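Local coordinates for protein glycogen synthase (Cyanobacterium sp. CLg1, PDB 6GNF) that belongs to the bacterial glycogen (starch) synthases, two-domain glycosyltransferase-family proteins, and holds adenosine-5'-diphosphate and a glycan in the cleft between its domains, at residues A276-S281 with A453-L458; L359-G364 with P474-P479. One frame throughout, in Å; residues are numbered along the deposited sequence.

Interaction 1: A276-S281 with A453-L458; sequences AHEVTS and APVGGL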
ATOM      1  N   ALA A 276       6.524  -8.908   9.283  1.00 58.94           N
ATOM      2  CA  ALA A 276       7.941  -9.272   9.166  1.00 59.15           C
ATOM      3  C   ALA A 276       8.138 -10.709   9.640  1.00 61.79           C
ATOM      4  O   ALA A 276       8.832 -11.500   9.004  1.00 62.52           O
ATOM      5  CB  ALA A 276       8.801  -8.324   9.992  1.00 58.01           C
ATOM      6  N   HIS A 277       7.504 -11.020  10.766  1.00 64.91           N
ATOM      7  CA  HIS A 277       7.489 -12.361  11.324  1.00 68.85           C
ATOM      8  C   HIS A 277       6.934 -13.375  10.329  1.00 66.44           C
ATOM      9  O   HIS A 277       7.490 -14.449  10.176  1.00 64.99           O
ATOM     10  CB  HIS A 277       6.636 -12.350  12.587  1.00 74.09           C
ATOM     11  CG  HIS A 277       6.804 -13.559  13.435  1.00 83.38           C
ATOM     12  ND1 HIS A 277       6.488 -14.820  12.976  1.00 86.51           N
ATOM     13  CD2 HIS A 277       7.166 -13.710  14.732  1.00 88.31           C
ATOM     14  CE1 HIS A 277       6.690 -15.700  13.937  1.00 88.41           C
ATOM     15  NE2 HIS A 277       7.102 -15.053  15.012  1.00 91.18           N
ATOM     16  N   GLU A 278       5.817 -13.042   9.686  1.00 64.29           N
ATOM     17  CA  GLU A 278       5.199 -13.946   8.714  1.00 63.67           C
ATOM     18  C   GLU A 278       6.115 -14.197   7.535  1.00 62.57           C
ATOM     19  O   GLU A 278       6.273 -15.333   7.098  1.00 64.11           O
ATOM     20  CB  GLU A 278       3.876 -13.380   8.207  1.00 63.91           C
ATOM     21  CG  GLU A 278       2.738 -13.484   9.205  1.00 64.98           C
ATOM     22  CD  GLU A 278       1.492 -12.733   8.784  1.00 64.88           C
ATOM     23  OE1 GLU A 278       1.576 -11.816   7.945  1.00 65.00           O
ATOM     24  OE2 GLU A 278       0.421 -13.095   9.312  1.00 63.03           O
ATOM     25  N   VAL A 279       6.755 -13.138   7.048  1.00 61.54           N
ATOM     26  CA  VAL A 279       7.602 -13.226   5.862  1.00 60.45           C
ATOM     27  C   VAL A 279       8.802 -14.138   6.100  1.00 62.65           C
ATOM     28  O   VAL A 279       9.143 -14.942   5.239  1.00 61.59           O
ATOM     29  CB  VAL A 279       8.073 -11.827   5.410  1.00 59.24           C
ATOM     30  CG1 VAL A 279       9.188 -11.919   4.375  1.00 58.58           C
ATOM     31  CG2 VAL A 279       6.904 -11.046   4.835  1.00 58.86           C
ATOM     32  N   THR A 280       9.434 -14.010   7.263  1.00 64.36           N
ATOM     33  CA  THR A 280      10.653 -14.768   7.550  1.00 66.83           C
ATOM     34  C   THR A 280      10.371 -16.188   8.050  1.00 70.97           C
ATOM     35  O   THR A 280      11.300 -16.974   8.207  1.00 74.63           O
ATOM     36  CB  THR A 280      11.528 -14.042   8.587  1.00 64.90           C
ATOM     37  OG1 THR A 280      10.743 -13.739   9.739  1.00 65.28           O
ATOM     38  CG2 THR A 280      12.055 -12.748   8.020  1.00 62.39           C
ATOM     39  N   SER A 281       9.109 -16.512   8.318  1.00 72.63           N
ATOM     40  CA  SER A 281       8.766 -17.781   8.973  1.00 75.20           C
ATOM     41  C   SER A 281       8.372 -18.935   8.065  1.00 75.69           C
ATOM     42  O   SER A 281       8.432 -20.075   8.507  1.00 79.87           O
ATOM     43  CB  SER A 281       7.630 -17.578   9.963  1.00 76.15           C
ATOM     44  OG  SER A 281       8.009 -16.723  11.025  1.00 78.32           O
ATOM     45  N   ALA A 453      -9.296  -9.815   9.862  1.00 61.96           N
ATOM     46  CA  ALA A 453      -8.633 -11.107   9.774  1.00 62.62           C
ATOM     47  C   ALA A 453      -7.365 -11.104  10.632  1.00 63.48           C
ATOM     48  O   ALA A 453      -6.685 -10.082  10.731  1.00 62.50           O
ATOM     49  CB  ALA A 453      -8.281 -11.430   8.333  1.00 61.31           C
ATOM     50  N   PRO A 454      -7.031 -12.254  11.231  1.00 66.25           N
ATOM     51  CA  PRO A 454      -5.852 -12.361  12.084  1.00 66.74           C
ATOM     52  C   PRO A 454      -4.576 -12.577  11.273  1.00 64.36           C
ATOM     53  O   PRO A 454      -3.945 -13.618  11.380  1.00 66.13           O
ATOM     54  CB  PRO A 454      -6.178 -13.591  12.936  1.00 68.29           C
ATOM     55  CG  PRO A 454      -6.939 -14.476  12.001  1.00 69.61           C
ATOM     56  CD  PRO A 454      -7.743 -13.547  11.123  1.00 69.09           C
ATOM     57  N   VAL A 455      -4.185 -11.587  10.479  1.00 62.70           N
ATOM     58  CA  VAL A 455      -2.984 -11.694   9.642  1.00 60.63           C
ATOM     59  C   VAL A 455      -2.225 -10.375   9.609  1.00 58.98           C
ATOM     60  O   VAL A 455      -2.818  -9.302   9.714  1.00 57.76           O
ATOM     61  CB  VAL A 455      -3.327 -12.139   8.201  1.00 60.86           C
ATOM     62  CG1 VAL A 455      -3.914 -13.548   8.194  1.00 62.19           C
ATOM     63  CG2 VAL A 455      -4.296 -11.162   7.536  1.00 61.01           C
ATOM     64  N   GLY A 456      -0.904 -10.476   9.490  1.00 58.75           N
ATOM     65  CA  GLY A 456      -0.032  -9.315   9.315  1.00 56.60           C
ATOM     66  C   GLY A 456      -0.264  -8.230  10.344  1.00 56.51           C
ATOM     67  O   GLY A 456      -0.465  -8.521  11.521  1.00 59.30           O
ATOM     68  N   GLY A 457      -0.250  -6.981   9.899  1.00 54.53           N
ATOM     69  CA  GLY A 457      -0.366  -5.837  10.793  1.00 55.24           C
ATOM     70  C   GLY A 457      -1.737  -5.609  11.398  1.00 57.55           C
ATOM     71  O   GLY A 457      -1.885  -4.771  12.290  1.00 59.17           O
ATOM     72  N   LEU A 458      -2.740  -6.360  10.947  1.00 58.97           N
ATOM     73  CA  LEU A 458      -4.060  -6.298  11.569  1.00 60.41           C
ATOM     74  C   LEU A 458      -3.993  -6.837  12.995  1.00 62.99           C
ATOM     75  O   LEU A 458      -4.686  -6.345  13.884  1.00 65.60           O
ATOM     76  CB  LEU A 458      -5.092  -7.072  10.749  1.00 60.52           C
ATOM     77  CG  LEU A 458      -5.330  -6.556   9.326  1.00 58.98           C
ATOM     78  CD1 LEU A 458      -6.233  -7.507   8.546  1.00 59.43           C
ATOM     79  CD2 LEU A 458      -5.911  -5.154   9.338  1.00 57.51           C
TER
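Glu278 meets the backbone of Gly456, its OE2 accepting the amide hydrogen of Gly456 N at 2.9 Å. The bond is nearly straight, at 171° about the hydrogen, and it reaches OE2 on the syn side, although 35° out of the carboxylate plane. OE1 also lies close to the glycine, 3.3 Å from Gly456 CA, so the carboxylate lies over the backbone itself. Beside this bond, OE2 rests 4.0 Å from Val455 CB, a light touch by a buried residue.

Glutamate suits the spot because its extended chain is long enough to carry a carboxylate across to the backbone N-H of Gly456; CG leaves beside the backbone N (chi1 -75°). Gly456 has a positive phi, a conformation that comes easily to a residue without a side chain. The carbonyl of the same glycine accepts a bond from Asn274, one turn earlier on helix 273-281, so this helix holds both the N-H and the C=O of one residue.

Further out, Leu458 N bonds to Val455 O at 3.2 Å where helix 457-461 begins; the start of that helix may help to stabilise the carboxylate's charge. Pro454, just before Val455, is the centre of an inverse gamma turn. On the other segment Thr280 OG1 folds back to Ala276 O at 3.0 Å, while Val279 packs on Leu298 and Ala293. Helix 273-281 follows strand 267-270 of one Rossmann-like sheet, and 453-458 follows strand 449-452 of the other: an interdomain contact of the GT-B fold.

Interaction 2: L359-G364 with P474-P479; sequences LENQKG and PMPKIP. With ADP (adenosine-5'-diphosphate), chain F; AC1 (4,6-dideoxy-4-{[(1S,4R,5S,6S)-4,5,6-trihydroxy-3-(hydroxymethyl)cyclohex-2-en-1-yl]amino}-alpha-D-glucopyranose), chain D.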
ATOM      1  N   LEU A 359     -11.113  -4.958  -5.022  1.00 75.64           N
ATOM      2  CA  LEU A 359     -11.854  -6.210  -5.194  1.00 80.50           C
ATOM      3  C   LEU A 359     -10.918  -7.298  -5.741  1.00 83.14           C
ATOM      4  O   LEU A 359     -11.067  -7.757  -6.874  1.00 86.78           O
ATOM      5  CB  LEU A 359     -13.032  -5.996  -6.137  1.00 81.91           C
ATOM      6  CG  LEU A 359     -14.035  -4.928  -5.712  1.00 82.81           C
ATOM      7  CD1 LEU A 359     -15.084  -4.749  -6.796  1.00 84.15           C
ATOM      8  CD2 LEU A 359     -14.686  -5.299  -4.389  1.00 83.59           C
ATOM      9  N   GLU A 360      -9.950  -7.683  -4.919  1.00 80.28           N
ATOM     10  CA  GLU A 360      -8.889  -8.596  -5.300  1.00 77.24           C
ATOM     11  C   GLU A 360      -8.753  -9.657  -4.201  1.00 73.68           C
ATOM     12  O   GLU A 360      -9.181  -9.442  -3.072  1.00 73.29           O
ATOM     13  CB  GLU A 360      -7.595  -7.794  -5.483  1.00 78.17           C
ATOM     14  CG  GLU A 360      -6.438  -8.560  -6.173  1.00 82.34           C
ATOM     15  CD  GLU A 360      -5.209  -8.826  -5.272  1.00 82.91           C
ATOM     16  OE1 GLU A 360      -4.377  -7.914  -5.045  1.00 84.65           O
ATOM     17  OE2 GLU A 360      -5.088  -9.974  -4.790  1.00 80.09           O
ATOM     18  N   ASN A 361      -8.146 -10.786  -4.546  1.00 71.72           N
ATOM     19  CA  ASN A 361      -7.999 -11.900  -3.608  1.00 69.11           C
ATOM     20  C   ASN A 361      -7.509 -11.485  -2.215  1.00 64.78           C
ATOM     21  O   ASN A 361      -8.017 -11.958  -1.203  1.00 63.97           O
ATOM     22  CB  ASN A 361      -7.046 -12.953  -4.181  1.00 70.28           C
ATOM     23  CG  ASN A 361      -6.903 -14.162  -3.268  1.00 72.11           C
ATOM     24  OD1 ASN A 361      -7.858 -14.919  -3.065  1.00 75.41           O
ATOM     25  ND2 ASN A 361      -5.732 -14.325  -2.675  1.00 70.26           N
ATOM     26  N   GLN A 362      -6.507 -10.620  -2.166  1.00 62.80           N
ATOM     27  CA  GLN A 362      -5.933 -10.185  -0.901  1.00 60.72           C
ATOM     28  C   GLN A 362      -6.967  -9.727   0.130  1.00 61.02           C
ATOM     29  O   GLN A 362      -6.840 -10.054   1.312  1.00 58.96           O
ATOM     30  CB  GLN A 362      -4.922  -9.051  -1.117  1.00 59.51           C
ATOM     31  CG  GLN A 362      -4.287  -8.605   0.191  1.00 59.75           C
ATOM     32  CD  GLN A 362      -3.348  -7.447   0.046  1.00 60.03           C
ATOM     33  OE1 GLN A 362      -2.841  -7.170  -1.040  1.00 60.49           O
ATOM     34  NE2 GLN A 362      -3.117  -6.738   1.144  1.00 60.40           N
ATOM     35  N   LYS A 363      -7.973  -8.971  -0.318  1.00 61.69           N
ATOM     36  CA  LYS A 363      -8.904  -8.271   0.585  1.00 62.31           C
ATOM     37  C   LYS A 363     -10.158  -9.049   0.973  1.00 63.98           C
ATOM     38  O   LYS A 363     -10.861  -8.658   1.900  1.00 64.98           O
ATOM     39  CB  LYS A 363      -9.318  -6.933  -0.033  1.00 62.27           C
ATOM     40  CG  LYS A 363      -8.159  -5.988  -0.330  1.00 61.20           C
ATOM     41  CD  LYS A 363      -7.549  -5.417   0.936  1.00 60.14           C
ATOM     42  CE  LYS A 363      -6.313  -4.592   0.623  1.00 58.74           C
ATOM     43  NZ  LYS A 363      -5.743  -3.944   1.841  1.00 58.81           N
ATOM     44  N   GLY A 364     -10.448 -10.144   0.275  1.00 64.86           N
ATOM     45  CA  GLY A 364     -11.559 -11.015   0.648  1.00 65.11           C
ATOM     46  C   GLY A 364     -12.945 -10.458   0.400  1.00 66.70           C
ATOM     47  O   GLY A 364     -13.901 -10.876   1.057  1.00 68.70           O
ATOM     48  N   PRO A 474      -8.858 -18.561   4.462  1.00 77.97           N
ATOM     49  CA  PRO A 474      -7.863 -19.406   3.802  1.00 80.36           C
ATOM     50  C   PRO A 474      -7.496 -18.931   2.402  1.00 82.99           C
ATOM     51  O   PRO A 474      -8.350 -18.421   1.677  1.00 85.98           O
ATOM     52  CB  PRO A 474      -8.532 -20.781   3.763  1.00 82.84           C
ATOM     53  CG  PRO A 474      -9.994 -20.514   3.844  1.00 83.64           C
ATOM     54  CD  PRO A 474     -10.177 -19.211   4.563  1.00 81.15           C
ATOM     55  N   MET A 475      -6.221 -19.092   2.051  1.00 84.59           N
ATOM     56  CA  MET A 475      -5.706 -18.714   0.739  1.00 84.48           C
ATOM     57  C   MET A 475      -6.062 -19.778  -0.289  1.00 87.87           C
ATOM     58  O   MET A 475      -6.303 -20.920   0.075  1.00 89.90           O
ATOM     59  CB  MET A 475      -4.179 -18.570   0.795  1.00 84.08           C
ATOM     60  CG  MET A 475      -3.683 -17.284   1.424  1.00 81.87           C
ATOM     61  SD  MET A 475      -3.737 -15.889   0.276  1.00 84.20           S
ATOM     62  CE  MET A 475      -2.322 -16.205  -0.767  1.00 82.57           C
ATOM     63  N   PRO A 476      -6.037 -19.417  -1.585  1.00 91.70           N
ATOM     64  CA  PRO A 476      -6.151 -20.438  -2.633  1.00 98.44           C
ATOM     65  C   PRO A 476      -5.006 -21.451  -2.527  1.00103.76           C
ATOM     66  O   PRO A 476      -3.914 -21.070  -2.108  1.00104.88           O
ATOM     67  CB  PRO A 476      -6.040 -19.629  -3.941  1.00 96.16           C
ATOM     68  CG  PRO A 476      -6.221 -18.195  -3.562  1.00 91.95           C
ATOM     69  CD  PRO A 476      -5.764 -18.081  -2.143  1.00 89.92           C
ATOM     70  N   LYS A 477      -5.234 -22.710  -2.905  1.00111.52           N
ATOM     71  CA  LYS A 477      -4.184 -23.737  -2.773  1.00115.68           C
ATOM     72  C   LYS A 477      -2.903 -23.400  -3.541  1.00118.64           C
ATOM     73  O   LYS A 477      -1.826 -23.835  -3.138  1.00121.06           O
ATOM     74  CB  LYS A 477      -4.701 -25.125  -3.176  1.00120.34           C
ATOM     75  CG  LYS A 477      -5.618 -25.724  -2.123  1.00123.33           C
ATOM     76  CD  LYS A 477      -6.133 -27.124  -2.398  1.00131.14           C
ATOM     77  CE  LYS A 477      -5.170 -28.234  -2.012  1.00135.49           C
ATOM     78  NZ  LYS A 477      -4.702 -28.242  -0.600  1.00136.98           N
ATOM     79  N   ILE A 478      -3.028 -22.678  -4.657  1.00123.34           N
ATOM     80  CA  ILE A 478      -1.878 -22.036  -5.318  1.00125.91           C
ATOM     81  C   ILE A 478      -2.282 -20.654  -5.830  1.00126.28           C
ATOM     82  O   ILE A 478      -3.463 -20.417  -6.088  1.00128.80           O
ATOM     83  CB  ILE A 478      -1.330 -22.860  -6.506  1.00133.80           C
ATOM     84  CG1 ILE A 478      -2.428 -23.142  -7.540  1.00139.81           C
ATOM     85  CG2 ILE A 478      -0.703 -24.160  -6.015  1.00136.06           C
ATOM     86  CD1 ILE A 478      -1.907 -23.435  -8.930  1.00141.35           C
ATOM     87  N   PRO A 479      -1.311 -19.734  -5.978  1.00126.52           N
ATOM     88  CA  PRO A 479      -1.652 -18.427  -6.554  1.00126.44           C
ATOM     89  C   PRO A 479      -2.189 -18.565  -7.976  1.00129.05           C
ATOM     90  O   PRO A 479      -2.001 -19.617  -8.600  1.00131.62           O
ATOM     91  CB  PRO A 479      -0.319 -17.664  -6.538  1.00123.86           C
ATOM     92  CG  PRO A 479       0.734 -18.710  -6.421  1.00124.77           C
ATOM     93  CD  PRO A 479       0.119 -19.831  -5.638  1.00125.25           C
TER
HETATM   94  PB  ADP F 601      -3.988  -1.528   0.035  1.00 64.14           P
HETATM   95  O1B ADP F 601      -3.538  -2.948   0.261  1.00 64.43           O
HETATM   96  O2B ADP F 601      -2.877  -0.521   0.161  1.00 64.53           O
HETATM   97  O3B ADP F 601      -4.881  -1.363  -1.164  1.00 60.91           O
HETATM   98  PA  ADP F 601      -4.681  -0.206   2.502  1.00 84.47           P
HETATM   99  O1A ADP F 601      -3.236  -0.244   2.979  1.00 69.12           O
HETATM  100  O2A ADP F 601      -5.832  -0.375   3.485  1.00 82.66           O
HETATM  101  O3A ADP F 601      -4.942  -1.276   1.313  1.00 74.64           O
HETATM  102  O5' ADP F 601      -4.922   1.184   1.711  1.00 84.56           O
HETATM  103  C5' ADP F 601      -5.978   1.331   0.756  1.00 81.96           C
HETATM  104  C4' ADP F 601      -6.465   2.774   0.818  1.00 81.16           C
HETATM  105  O4' ADP F 601      -7.305   3.109  -0.289  1.00 75.86           O
HETATM  106  C3' ADP F 601      -7.289   3.003   2.068  1.00 81.16           C
HETATM  107  O3' ADP F 601      -6.894   4.261   2.625  1.00 85.18           O
HETATM  108  C2' ADP F 601      -8.723   3.003   1.588  1.00 76.78           C
HETATM  109  O2' ADP F 601      -9.471   3.923   2.376  1.00 80.62           O
HETATM  110  C1' ADP F 601      -8.630   3.434   0.135  1.00 75.05           C
HETATM  111  N9  ADP F 601      -9.572   2.782  -0.816  1.00 73.68           N
HETATM  112  C8  ADP F 601      -9.508   1.514  -1.277  1.00 74.67           C
HETATM  113  N7  ADP F 601     -10.510   1.260  -2.162  1.00 71.25           N
HETATM  114  C5  ADP F 601     -11.229   2.389  -2.288  1.00 70.72           C
HETATM  115  C6  ADP F 601     -12.416   2.829  -3.049  1.00 69.42           C
HETATM  116  N6  ADP F 601     -13.062   1.989  -3.882  1.00 72.60           N
HETATM  117  N1  ADP F 601     -12.844   4.099  -2.886  1.00 70.28           N
HETATM  118  C2  ADP F 601     -12.230   4.963  -2.062  1.00 70.62           C
HETATM  119  N3  ADP F 601     -11.143   4.628  -1.342  1.00 72.08           N
HETATM  120  C4  ADP F 601     -10.602   3.388  -1.409  1.00 71.99           C
HETATM  121  C1  AC1 D   3       0.883  -1.391  -4.922  1.00 62.34           C
HETATM  122  O2  AC1 D   3       3.175  -2.011  -4.377  1.00 58.64           O
HETATM  123  C2  AC1 D   3       1.962  -1.446  -3.839  1.00 61.16           C
HETATM  124  C4A AC1 D   3      -0.018  -1.773   3.230  1.00 50.53           C
HETATM  125  C3  AC1 D   3       1.496  -2.233  -2.613  1.00 59.84           C
HETATM  126  O3  AC1 D   3       2.495  -2.066  -1.602  1.00 59.98           O
HETATM  127  C4  AC1 D   3       0.113  -1.756  -2.116  1.00 59.69           C
HETATM  128  N4A AC1 D   3      -0.399  -2.470  -0.923  1.00 53.32           N
HETATM  129  C5  AC1 D   3      -0.851  -1.868  -3.307  1.00 60.63           C
HETATM  130  O5  AC1 D   3      -0.393  -1.029  -4.374  1.00 64.51           O
HETATM  131  C6  AC1 D   3      -2.272  -1.444  -2.972  1.00 63.55           C
HETATM  132  C1B AC1 D   3       0.284  -2.575   0.369  1.00 49.71           C
HETATM  133  C2B AC1 D   3      -0.443  -3.459   1.426  1.00 51.61           C
HETATM  134  O2B AC1 D   3      -1.575  -4.153   0.912  1.00 50.03           O
HETATM  135  C3B AC1 D   3      -0.996  -2.744   2.638  1.00 48.80           C
HETATM  136  O3B AC1 D   3      -1.300  -3.706   3.649  1.00 51.50           O
HETATM  137  O4  AC1 D   3      -0.737  -1.031   4.220  1.00 51.99           O
HETATM  138  C5B AC1 D   3       0.534  -0.856   2.170  1.00 47.20           C
HETATM  139  C7B AC1 D   3       0.619  -1.201   0.895  1.00 47.15           C
HETATM  140  C6B AC1 D   3       1.052   0.483   2.589  1.00 44.05           C
HETATM  141  O6B AC1 D   3       2.093   0.246   3.539  1.00 46.47           O
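Lys363 NZ is gripped by three acceptor atoms from two groups: it donates to ADP O3A at 2.8 Å and to ADP O1B at 2.9 Å, and it forms a salt bridge with Glu434 OE2. A lysine suits the place because its cation can face the diphosphate and a carboxylate together; the chain bends at chi2 and then runs straight to bring NZ there. Gln362 reaches the neighbouring AC1 instead. Its chain is fully extended, and NE2 gives AC1 O2B a bond of 3.0 Å at 170°. OE1 accepts from Arg358 and Asn202, which fixes which way the amide is turned and presents the NH2 to the sugar-like ring.

These side chains come from the loop that leaves strand 352-356 in the parallel sheet of the C-terminal Rossmann-like domain of a GT-B fold and enters helix 365-370, with Gly364 at the N-cap position. Glu360 also braces the turn: its OE2 accepts from Gln362 N at 3.1 Å, met from above the carboxylate plane, 61° out of it.

Asn361 points toward 474-479. Its CG lies anti to the backbone N (chi1 -178°), which sends the amide across to the Pro476 ring. OD1 stands 3.7 Å from Pro476 CG, and ND2 3.8 Å from Pro476 CD. Met475, bent at chi2 and chi3, crosses the asparagine at about a right angle and brings SD to 3.9 Å from Asn361 ND2. The touch is a van der Waals one at the surface, where a small polar amide can meet a rigid proline. Arg432 bridges the two backbones, bonding to Asn361 O through NH1 and to Pro474 O through NE.

In the fold
From the N terminus, the chain first passes 276-281, in helix 273-281 beside the nine-stranded mixed sheet, then 359-364, 453-458 and 474-479. Interaction 1 closes a loop of 171 intervening residues and interaction 2 one of 109. The segments alternate, so the loops cross. Interaction 1 joins the two domains, whereas interaction 2 stays on the six-stranded parallel sheet's side, tying the loop after strand 352-356 to the one after strand 468-469. Their centres lie 15 Å apart and their nearest atoms about 7 Å. Glu434 connects them, bonding by its backbone to Gly457 and by its side chain to AC1, which interaction 2 also holds.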